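Long-range contacts in anaphase-promoting complex subunit cut9 (PDB 2XPI), which serves as a subunit of the anaphase-promoting complex, the E3 ubiquitin ligase that controls progression through mitosis and G1: residues Thr440-Leu445 with Gln472-Leu477; Tyr463-Tyr468 with Asn479-Val484; Ile53-Tyr58 with Ala120-Gln125. All blocks are in the same frame, centred on the assembly; numbering follows the deposited sequence.

In the fold
Contacts 1 and 2 lie on the same side of the chain's centre, about 8 Å apart between centres, and share helix 475-487; each joins TPR 11 to TPR 12. Contact 1 is wholly buried and mixes a histidine-carboxylate hydrogen bond with leucine packing, whereas contact 2 is a helix-helix interface without hydrogen bonds across it, buried in its middle and reaching solvent at Gln465. Contact 3 is on the opposite side, its centre about 53 Å from that of contact 1. There an N-terminal loop with a short 3-10 turn packs on TPR 2 through aromatic rings and a hydrogen bond from a tryptophan N-H to a backbone carbonyl, close to the second subunit.

Contact 1 of 3, residues Thr440-Leu445 with Gln472-Leu477; sequences THLPYL and QYDPLL
Leu445 lays its CD1 methyl across the first turn of helix 475-487, crossing Leu476 obliquely, with 3.9 Å between Leu445 CD1 and Leu476 CD1. The same methyl covers the root of the neighbouring leucine, Leu445 CD1 being 4.1 Å from Leu477 CB. Beside this apolar patch runs the one hydrogen bond between the segments: His441 NE2 donates to Asp474 OD2 at 2.9 Å and a nearly straight 163°. The acceptor lies close to the imidazole plane, and the bond uses the anti lone pair of OD2, on the side away from OD1. Ring and carboxylate are turned 81° against each other, so they meet edge to tip. His441 holds CG between its backbone N and carbonyl carbon, the crowded position, and Asp474 holds CG anti to its backbone N. The carboxylate has further partners: as N-cap of helix 475-487 it takes the amide of Leu476 on OD1, Leu476 N lying 2.9 Å from Asp474 OD1 and above the carboxylate plane. Leu442 CD2 and Leu445 CD1 both pack against OD2 from the side of helix 442-454. Asp474 also forms a salt bridge with a basic side chain of the chain of another protein, consistent with the binding of hcn1 by TPR 8 and 10-13. That charge would probably help to keep the carboxylate ionised. The contact brings together the starts of helices 442-454 and 475-487, the first helices of TPR 11 and TPR 12, with helix 457-470, the second of TPR 11, alongside both, its Ser467 touching His441 and Leu477.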
loop_
_atom_site.group_PDB
_atom_site.type_symbol
_atom_site.label_atom_id
_atom_site.label_comp_id
_atom_site.label_asym_id
_atom_site.label_seq_id
_atom_site.Cartn_x
_atom_site.Cartn_y
_atom_site.Cartn_z
ATOM N N THR A 440 -10.322 22.048 -28.205
ATOM C CA THR A 440 -11.762 21.866 -28.191
ATOM C C THR A 440 -12.412 23.219 -28.107
ATOM O O THR A 440 -11.792 24.172 -27.685
ATOM C CB THR A 440 -12.220 20.921 -27.093
ATOM O OG1 THR A 440 -12.782 21.658 -26.014
ATOM C CG2 THR A 440 -11.064 20.135 -26.595
ATOM N N HIS A 441 -13.646 23.307 -28.566
ATOM C CA HIS A 441 -14.267 24.606 -28.802
ATOM C C HIS A 441 -15.064 25.143 -27.618
ATOM O O HIS A 441 -15.368 26.333 -27.566
ATOM C CB HIS A 441 -15.173 24.543 -30.017
ATOM C CG HIS A 441 -16.515 23.959 -29.728
ATOM N ND1 HIS A 441 -16.690 22.639 -29.379
ATOM C CD2 HIS A 441 -17.749 24.517 -29.729
ATOM C CE1 HIS A 441 -17.976 22.408 -29.173
ATOM N NE2 HIS A 441 -18.638 23.533 -29.373
ATOM N N LEU A 442 -15.380 24.283 -26.663
ATOM C CA LEU A 442 -16.236 24.679 -25.562
ATOM C C LEU A 442 -15.660 25.704 -24.579
ATOM O O LEU A 442 -16.344 26.640 -24.223
ATOM C CB LEU A 442 -16.748 23.453 -24.816
ATOM C CG LEU A 442 -17.881 22.699 -25.501
ATOM C CD1 LEU A 442 -18.276 21.525 -24.658
ATOM C CD2 LEU A 442 -19.068 23.605 -25.716
ATOM N N PRO A 443 -14.413 25.529 -24.115
ATOM C CA PRO A 443 -13.853 26.580 -23.249
ATOM C C PRO A 443 -13.873 28.002 -23.818
ATOM O O PRO A 443 -14.180 28.901 -23.056
ATOM C CB PRO A 443 -12.426 26.103 -23.014
ATOM C CG PRO A 443 -12.576 24.595 -22.994
ATOM C CD PRO A 443 -13.550 24.336 -24.147
ATOM N N TYR A 444 -13.579 28.216 -25.097
ATOM C CA TYR A 444 -13.685 29.554 -25.705
ATOM C C TYR A 444 -15.133 30.012 -25.824
ATOM O O TYR A 444 -15.423 31.209 -25.762
ATOM C CB TYR A 444 -13.102 29.577 -27.108
ATOM C CG TYR A 444 -11.611 29.425 -27.141
ATOM C CD1 TYR A 444 -10.850 29.675 -26.025
ATOM C CD2 TYR A 444 -10.970 29.027 -28.294
ATOM C CE1 TYR A 444 -9.508 29.536 -26.051
ATOM C CE2 TYR A 444 -9.624 28.882 -28.334
ATOM C CZ TYR A 444 -8.890 29.140 -27.213
ATOM O OH TYR A 444 -7.523 28.982 -27.256
ATOM N N LEU A 445 -16.024 29.053 -26.042
ATOM C CA LEU A 445 -17.445 29.309 -26.007
ATOM C C LEU A 445 -17.799 29.961 -24.680
ATOM O O LEU A 445 -18.396 31.044 -24.634
ATOM C CB LEU A 445 -18.209 28.003 -26.136
ATOM C CG LEU A 445 -19.488 28.134 -26.938
ATOM C CD1 LEU A 445 -20.203 26.801 -27.069
ATOM C CD2 LEU A 445 -20.363 29.185 -26.292
ATOM N N GLN A 472 -17.870 24.186 -35.803
ATOM C CA GLN A 472 -18.908 25.108 -36.249
ATOM C C GLN A 472 -20.357 24.625 -36.096
ATOM O O GLN A 472 -21.281 25.369 -36.420
ATOM C CB GLN A 472 -18.638 25.599 -37.688
ATOM C CG GLN A 472 -18.243 24.524 -38.721
ATOM C CD GLN A 472 -16.801 24.060 -38.563
ATOM O OE1 GLN A 472 -16.534 22.970 -38.033
ATOM N NE2 GLN A 472 -15.863 24.899 -38.997
ATOM N N TYR A 473 -20.560 23.411 -35.580
ATOM C CA TYR A 473 -21.903 22.832 -35.518
ATOM C C TYR A 473 -22.461 22.567 -34.110
ATOM O O TYR A 473 -23.006 21.498 -33.835
ATOM C CB TYR A 473 -21.972 21.558 -36.357
ATOM C CG TYR A 473 -21.527 21.760 -37.782
ATOM C CD1 TYR A 473 -22.354 22.380 -38.706
ATOM C CD2 TYR A 473 -20.276 21.337 -38.200
ATOM C CE1 TYR A 473 -21.942 22.577 -40.008
ATOM C CE2 TYR A 473 -19.855 21.526 -39.498
ATOM C CZ TYR A 473 -20.689 22.145 -40.394
ATOM O OH TYR A 473 -20.262 22.328 -41.681
ATOM N N ASP A 474 -22.350 23.558 -33.237
ATOM C CA ASP A 474 -22.917 23.480 -31.907
ATOM C C ASP A 474 -23.921 24.629 -31.745
ATOM O O ASP A 474 -23.556 25.800 -31.863
ATOM C CB ASP A 474 -21.781 23.573 -30.889
ATOM C CG ASP A 474 -22.267 23.743 -29.450
ATOM O OD1 ASP A 474 -23.491 23.881 -29.190
ATOM O OD2 ASP A 474 -21.393 23.745 -28.559
ATOM N N PRO A 475 -25.193 24.296 -31.479
ATOM C CA PRO A 475 -26.310 25.252 -31.443
ATOM C C PRO A 475 -26.050 26.408 -30.488
ATOM O O PRO A 475 -26.518 27.516 -30.729
ATOM C CB PRO A 475 -27.474 24.426 -30.885
ATOM C CG PRO A 475 -27.067 23.012 -30.987
ATOM C CD PRO A 475 -25.576 22.965 -30.982
ATOM N N LEU A 476 -25.323 26.131 -29.403
ATOM C CA LEU A 476 -25.070 27.088 -28.323
ATOM C C LEU A 476 -24.146 28.200 -28.796
ATOM O O LEU A 476 -24.241 29.342 -28.349
ATOM C CB LEU A 476 -24.398 26.362 -27.166
ATOM C CG LEU A 476 -24.583 26.881 -25.739
ATOM C CD1 LEU A 476 -23.353 26.509 -24.868
ATOM C CD2 LEU A 476 -24.858 28.385 -25.705
ATOM N N LEU A 477 -23.244 27.845 -29.697
ATOM C CA LEU A 477 -22.259 28.757 -30.223
ATOM C C LEU A 477 -22.901 29.687 -31.224
ATOM O O LEU A 477 -22.573 30.871 -31.273
ATOM C CB LEU A 477 -21.165 27.955 -30.918
ATOM C CG LEU A 477 -20.143 28.724 -31.746
ATOM C CD1 LEU A 477 -19.285 29.607 -30.867
ATOM C CD2 LEU A 477 -19.294 27.729 -32.489
#

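Contact 2 of 3, residues Tyr463-Tyr468 with Asn479-Val484; sequences YLQSSY and NELGVV
Leu464 is the bump that helix 457-470 pushes into helix 475-487. Its forked end settles into a shallow hollow between Glu480 and Val484, one helical turn apart: both methyls touch the base of the glutamate, with Leu464 CD2 3.9 Å from Glu480 CB, and Leu464 CD1 reaches Val484 CG2 at 4.0 Å. The floor of this hollow is backbone, Leu464 CD1 lying 3.7 Å from Glu480 O. Leu481 returns the fit. Its fork fits among Leu464, Gln465 and Tyr468, CD2 resting 4.0 Å from Leu464 CB and also against the amide end of Gln465, while Leu481 CD1 comes 3.9 Å from Tyr468 CD2, the two side chains crossing at about a right angle. Gln465, bent at its second torsion, lies at the exposed margin. The side chain of Glu480 takes part through CB, its carboxylate turning away, with OE1 hydrogen-bonded to a polar side chain of a chain of another protein. The axes of segments 463-468 and 479-484 approach to 10.4 Å and run roughly antiparallel, at 148°. Such antiparallel packing of the second helix of one repeat, TPR 11, against the first of the next, TPR 12, is characteristic of the tetratricopeptide superhelix.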
loop_
_atom_site.group_PDB
_atom_site.type_symbol
_atom_site.label_atom_id
_atom_site.label_comp_id
_atom_site.label_asym_id
_atom_site.label_seq_id
_atom_site.Cartn_x
_atom_site.Cartn_y
_atom_site.Cartn_z
ATOM N N TYR A 463 -13.090 35.344 -28.589
ATOM C CA TYR A 463 -13.270 33.986 -28.127
ATOM C C TYR A 463 -14.302 33.205 -28.965
ATOM O O TYR A 463 -14.108 32.026 -29.259
ATOM C CB TYR A 463 -13.676 33.987 -26.659
ATOM C CG TYR A 463 -12.580 34.317 -25.669
ATOM C CD1 TYR A 463 -11.499 33.456 -25.465
ATOM C CD2 TYR A 463 -12.649 35.461 -24.899
ATOM C CE1 TYR A 463 -10.511 33.744 -24.527
ATOM C CE2 TYR A 463 -11.672 35.765 -23.970
ATOM C CZ TYR A 463 -10.610 34.902 -23.782
ATOM O OH TYR A 463 -9.655 35.231 -22.841
ATOM N N LEU A 464 -15.395 33.847 -29.367
ATOM C CA LEU A 464 -16.409 33.130 -30.134
ATOM C C LEU A 464 -15.958 32.744 -31.551
ATOM O O LEU A 464 -16.223 31.630 -32.002
ATOM C CB LEU A 464 -17.741 33.889 -30.147
ATOM C CG LEU A 464 -18.475 33.928 -28.797
ATOM C CD1 LEU A 464 -19.684 34.819 -28.879
ATOM C CD2 LEU A 464 -18.877 32.562 -28.324
ATOM N N GLN A 465 -15.278 33.644 -32.254
ATOM C CA GLN A 465 -14.680 33.291 -33.553
ATOM C C GLN A 465 -13.677 32.154 -33.374
ATOM O O GLN A 465 -13.555 31.268 -34.220
ATOM C CB GLN A 465 -13.990 34.500 -34.203
ATOM C CG GLN A 465 -14.943 35.609 -34.610
ATOM C CD GLN A 465 -16.005 35.130 -35.592
ATOM O OE1 GLN A 465 -15.726 34.302 -36.473
ATOM N NE2 GLN A 465 -17.230 35.660 -35.458
ATOM N N SER A 466 -12.963 32.183 -32.255
ATOM C CA SER A 466 -12.060 31.104 -31.901
ATOM C C SER A 466 -12.748 29.745 -31.748
ATOM O O SER A 466 -12.295 28.802 -32.378
ATOM C CB SER A 466 -11.228 31.460 -30.671
ATOM O OG SER A 466 -10.249 32.434 -30.998
ATOM N N SER A 467 -13.822 29.613 -30.954
ATOM C CA SER A 467 -14.498 28.308 -30.925
ATOM C C SER A 467 -14.994 27.921 -32.300
ATOM O O SER A 467 -14.870 26.767 -32.718
ATOM C CB SER A 467 -15.648 28.185 -29.912
ATOM O OG SER A 467 -15.948 29.414 -29.294
ATOM N N TYR A 468 -15.568 28.881 -33.010
ATOM C CA TYR A 468 -16.142 28.573 -34.313
ATOM C C TYR A 468 -15.079 28.001 -35.267
ATOM O O TYR A 468 -15.377 27.132 -36.079
ATOM C CB TYR A 468 -16.796 29.817 -34.912
ATOM C CG TYR A 468 -17.579 29.560 -36.174
ATOM C CD1 TYR A 468 -17.028 29.830 -37.429
ATOM C CD2 TYR A 468 -18.879 29.057 -36.113
ATOM C CE1 TYR A 468 -17.756 29.600 -38.598
ATOM C CE2 TYR A 468 -19.612 28.826 -37.261
ATOM C CZ TYR A 468 -19.050 29.098 -38.507
ATOM O OH TYR A 468 -19.792 28.854 -39.646
ATOM N N ASN A 479 -26.069 30.471 -31.236
ATOM C CA ASN A 479 -26.824 31.390 -30.412
ATOM C C ASN A 479 -25.949 32.532 -29.903
ATOM O O ASN A 479 -26.313 33.682 -30.010
ATOM C CB ASN A 479 -27.515 30.684 -29.243
ATOM C CG ASN A 479 -28.292 31.654 -28.375
ATOM O OD1 ASN A 479 -27.745 32.259 -27.460
ATOM N ND2 ASN A 479 -29.560 31.838 -28.687
ATOM N N GLU A 480 -24.781 32.212 -29.361
ATOM C CA GLU A 480 -23.906 33.244 -28.815
ATOM C C GLU A 480 -23.376 34.208 -29.886
ATOM O O GLU A 480 -23.270 35.406 -29.652
ATOM C CB GLU A 480 -22.763 32.620 -28.014
ATOM C CG GLU A 480 -23.225 31.674 -26.925
ATOM C CD GLU A 480 -24.195 32.321 -25.939
ATOM O OE1 GLU A 480 -23.921 33.456 -25.496
ATOM O OE2 GLU A 480 -25.233 31.697 -25.599
ATOM N N LEU A 481 -23.032 33.696 -31.056
ATOM C CA LEU A 481 -22.632 34.567 -32.150
ATOM C C LEU A 481 -23.790 35.487 -32.552
ATOM O O LEU A 481 -23.576 36.610 -33.019
ATOM C CB LEU A 481 -22.204 33.735 -33.352
ATOM C CG LEU A 481 -20.793 33.178 -33.297
ATOM C CD1 LEU A 481 -20.644 32.033 -34.295
ATOM C CD2 LEU A 481 -19.798 34.304 -33.559
ATOM N N GLY A 482 -25.016 35.001 -32.355
ATOM C CA GLY A 482 -26.208 35.740 -32.725
ATOM C C GLY A 482 -26.524 36.852 -31.747
ATOM O O GLY A 482 -26.968 37.919 -32.144
ATOM N N VAL A 483 -26.292 36.600 -30.465
ATOM C CA VAL A 483 -26.466 37.619 -29.443
ATOM C C VAL A 483 -25.447 38.752 -29.613
ATOM O O VAL A 483 -25.650 39.873 -29.150
ATOM C CB VAL A 483 -26.343 37.017 -28.037
ATOM C CG1 VAL A 483 -26.286 38.117 -26.989
ATOM C CG2 VAL A 483 -27.517 36.098 -27.774
ATOM N N VAL A 484 -24.359 38.449 -30.302
ATOM C CA VAL A 484 -23.293 39.408 -30.517
ATOM C C VAL A 484 -23.634 40.261 -31.725
ATOM O O VAL A 484 -23.506 41.476 -31.685
ATOM C CB VAL A 484 -21.913 38.683 -30.663
ATOM C CG1 VAL A 484 -20.981 39.401 -31.612
ATOM C CG2 VAL A 484 -21.273 38.508 -29.305
#

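Contact 3 of 3, residues Ile53-Tyr58 with Ala120-Gln125; sequences ISPMTY and AFWLAQ
The indole of Trp122 is covered on both faces. Phe121 puts CE2 over the centre of one, 3.5 Å above the indole plane of Trp122, and Pro55 sets CD over the other, displaced toward the rim. At the edge, in the plane of the indole, lies the backbone of Ile53, whose carbonyl accepts the ring N-H: Trp122 NE1 stands 2.9 Å from Ile53 O, at 147°, although the position of NE1 is less certain than the rest. The Phe121 ring is turned so that Trp122 CD1 lies at its edge, while Ile53 CD1 sits over one face, 4.0 Å from Phe121 CD2. Ile53 thus spans both rings, its carbonyl and CG2 at the indole edge and the CD1 tip of its extended CG1 branch over the phenyl. An alanine in place of Trp122 would remove the indole and its N-H, and would probably loosen the hold on Ile53 and Pro55. Just beyond, Ser54 OG accepts from Met56 N in an ST turn, and Ser54 O receives both the amide and the hydroxyl of Thr57, steadying the 3-10 segment. Trp122 also meets His92 of helix 83-96 edge-to-face. Met56 packs on Met56 of the second subunit and Trp122 on its Met96, which places this segment, which precedes TPR 1 and folds onto a helix of TPR 2, at the dimer interface, in line with homodimerization through TPR 1-7.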
loop_
_atom_site.group_PDB
_atom_site.type_symbol
_atom_site.label_atom_id
_atom_site.label_comp_id
_atom_site.label_asym_id
_atom_site.label_seq_id
_atom_site.Cartn_x
_atom_site.Cartn_y
_atom_site.Cartn_z
ATOM N N ILE A 53 15.539 -11.142 -18.563
ATOM C CA ILE A 53 15.983 -11.626 -17.259
ATOM C C ILE A 53 15.002 -12.609 -16.628
ATOM O O ILE A 53 15.194 -13.030 -15.501
ATOM C CB ILE A 53 16.010 -10.494 -16.208
ATOM C CG1 ILE A 53 16.731 -9.254 -16.685
ATOM C CG2 ILE A 53 16.692 -10.950 -14.930
ATOM C CD1 ILE A 53 16.661 -8.185 -15.619
ATOM N N SER A 54 13.904 -12.922 -17.290
ATOM C CA SER A 54 12.978 -13.843 -16.666
ATOM C C SER A 54 13.643 -15.237 -16.558
ATOM O O SER A 54 14.284 -15.693 -17.502
ATOM C CB SER A 54 11.688 -13.906 -17.468
ATOM O OG SER A 54 10.796 -14.836 -16.886
ATOM N N PRO A 55 13.531 -15.891 -15.393
ATOM C CA PRO A 55 13.969 -17.287 -15.265
ATOM C C PRO A 55 13.350 -18.150 -16.356
ATOM O O PRO A 55 13.979 -19.097 -16.804
ATOM C CB PRO A 55 13.405 -17.723 -13.914
ATOM C CG PRO A 55 13.160 -16.445 -13.158
ATOM C CD PRO A 55 13.043 -15.324 -14.126
ATOM N N MET A 56 12.142 -17.816 -16.793
ATOM C CA MET A 56 11.450 -18.614 -17.804
ATOM C C MET A 56 12.163 -18.667 -19.151
ATOM O O MET A 56 11.644 -19.280 -20.076
ATOM C CB MET A 56 10.016 -18.117 -18.014
ATOM C CG MET A 56 9.102 -18.321 -16.812
ATOM S SD MET A 56 8.929 -20.074 -16.424
ATOM C CE MET A 56 7.920 -20.578 -17.819
ATOM N N THR A 57 13.326 -18.017 -19.276
ATOM C CA THR A 57 14.112 -18.079 -20.519
ATOM C C THR A 57 14.814 -19.426 -20.621
ATOM O O THR A 57 15.305 -19.803 -21.684
ATOM C CB THR A 57 15.207 -16.992 -20.623
ATOM O OG1 THR A 57 16.097 -17.100 -19.505
ATOM C CG2 THR A 57 14.603 -15.571 -20.696
ATOM N N TYR A 58 14.866 -20.143 -19.504
ATOM C CA TYR A 58 15.429 -21.472 -19.481
ATOM C C TYR A 58 14.653 -22.355 -20.456
ATOM O O TYR A 58 15.189 -23.325 -20.987
ATOM C CB TYR A 58 15.359 -22.039 -18.068
ATOM C CG TYR A 58 14.085 -22.794 -17.775
ATOM C CD1 TYR A 58 14.063 -24.191 -17.783
ATOM C CD2 TYR A 58 12.908 -22.124 -17.493
ATOM C CE1 TYR A 58 12.897 -24.891 -17.517
ATOM C CE2 TYR A 58 11.742 -22.812 -17.230
ATOM C CZ TYR A 58 11.740 -24.194 -17.241
ATOM O OH TYR A 58 10.575 -24.873 -16.975
ATOM N N ALA A 120 19.877 -9.997 -7.864
ATOM C CA ALA A 120 19.690 -8.786 -7.074
ATOM C C ALA A 120 18.459 -8.029 -7.558
ATOM O O ALA A 120 17.677 -7.518 -6.756
ATOM C CB ALA A 120 20.907 -7.900 -7.182
ATOM N N PHE A 121 18.293 -7.937 -8.871
ATOM C CA PHE A 121 17.122 -7.278 -9.418
ATOM C C PHE A 121 15.827 -7.912 -8.912
ATOM O O PHE A 121 14.940 -7.235 -8.389
ATOM C CB PHE A 121 17.122 -7.345 -10.943
ATOM C CG PHE A 121 15.820 -6.931 -11.552
ATOM C CD1 PHE A 121 15.479 -5.583 -11.646
ATOM C CD2 PHE A 121 14.917 -7.880 -12.002
ATOM C CE1 PHE A 121 14.257 -5.185 -12.202
ATOM C CE2 PHE A 121 13.681 -7.493 -12.559
ATOM C CZ PHE A 121 13.354 -6.140 -12.653
ATOM N N TRP A 122 15.721 -9.221 -9.089
ATOM C CA TRP A 122 14.487 -9.921 -8.776
ATOM C C TRP A 122 14.193 -9.910 -7.284
ATOM O O TRP A 122 13.022 -9.868 -6.878
ATOM C CB TRP A 122 14.520 -11.340 -9.345
ATOM C CG TRP A 122 14.303 -11.350 -10.832
ATOM C CD1 TRP A 122 15.205 -11.714 -11.805
ATOM C CD2 TRP A 122 13.119 -10.935 -11.518
ATOM N NE1 TRP A 122 14.636 -11.576 -13.045
ATOM C CE2 TRP A 122 13.355 -11.098 -12.896
ATOM C CE3 TRP A 122 11.875 -10.442 -11.097
ATOM C CZ2 TRP A 122 12.387 -10.792 -13.865
ATOM C CZ3 TRP A 122 10.910 -10.134 -12.070
ATOM C CH2 TRP A 122 11.177 -10.311 -13.431
ATOM N N LEU A 123 15.255 -9.917 -6.477
ATOM C CA LEU A 123 15.106 -9.825 -5.028
ATOM C C LEU A 123 14.591 -8.432 -4.688
ATOM O O LEU A 123 13.658 -8.268 -3.894
ATOM C CB LEU A 123 16.441 -10.058 -4.337
ATOM C CG LEU A 123 16.430 -10.631 -2.919
ATOM C CD1 LEU A 123 17.536 -10.027 -2.053
ATOM C CD2 LEU A 123 15.078 -10.512 -2.234
ATOM N N ALA A 124 15.218 -7.426 -5.295
ATOM C CA ALA A 124 14.780 -6.041 -5.169
ATOM C C ALA A 124 13.296 -5.881 -5.522
ATOM O O ALA A 124 12.575 -5.141 -4.847
ATOM C CB ALA A 124 15.641 -5.142 -6.040
ATOM N N GLN A 125 12.848 -6.581 -6.566
ATOM C CA GLN A 125 11.451 -6.555 -7.001
ATOM C C GLN A 125 10.508 -6.933 -5.883
ATOM O O GLN A 125 9.470 -6.286 -5.671
ATOM C CB GLN A 125 11.232 -7.549 -8.126
ATOM C CG GLN A 125 11.310 -6.959 -9.503
ATOM C CD GLN A 125 10.087 -6.155 -9.816
ATOM O OE1 GLN A 125 9.222 -6.587 -10.575
ATOM N NE2 GLN A 125 9.986 -4.986 -9.209
#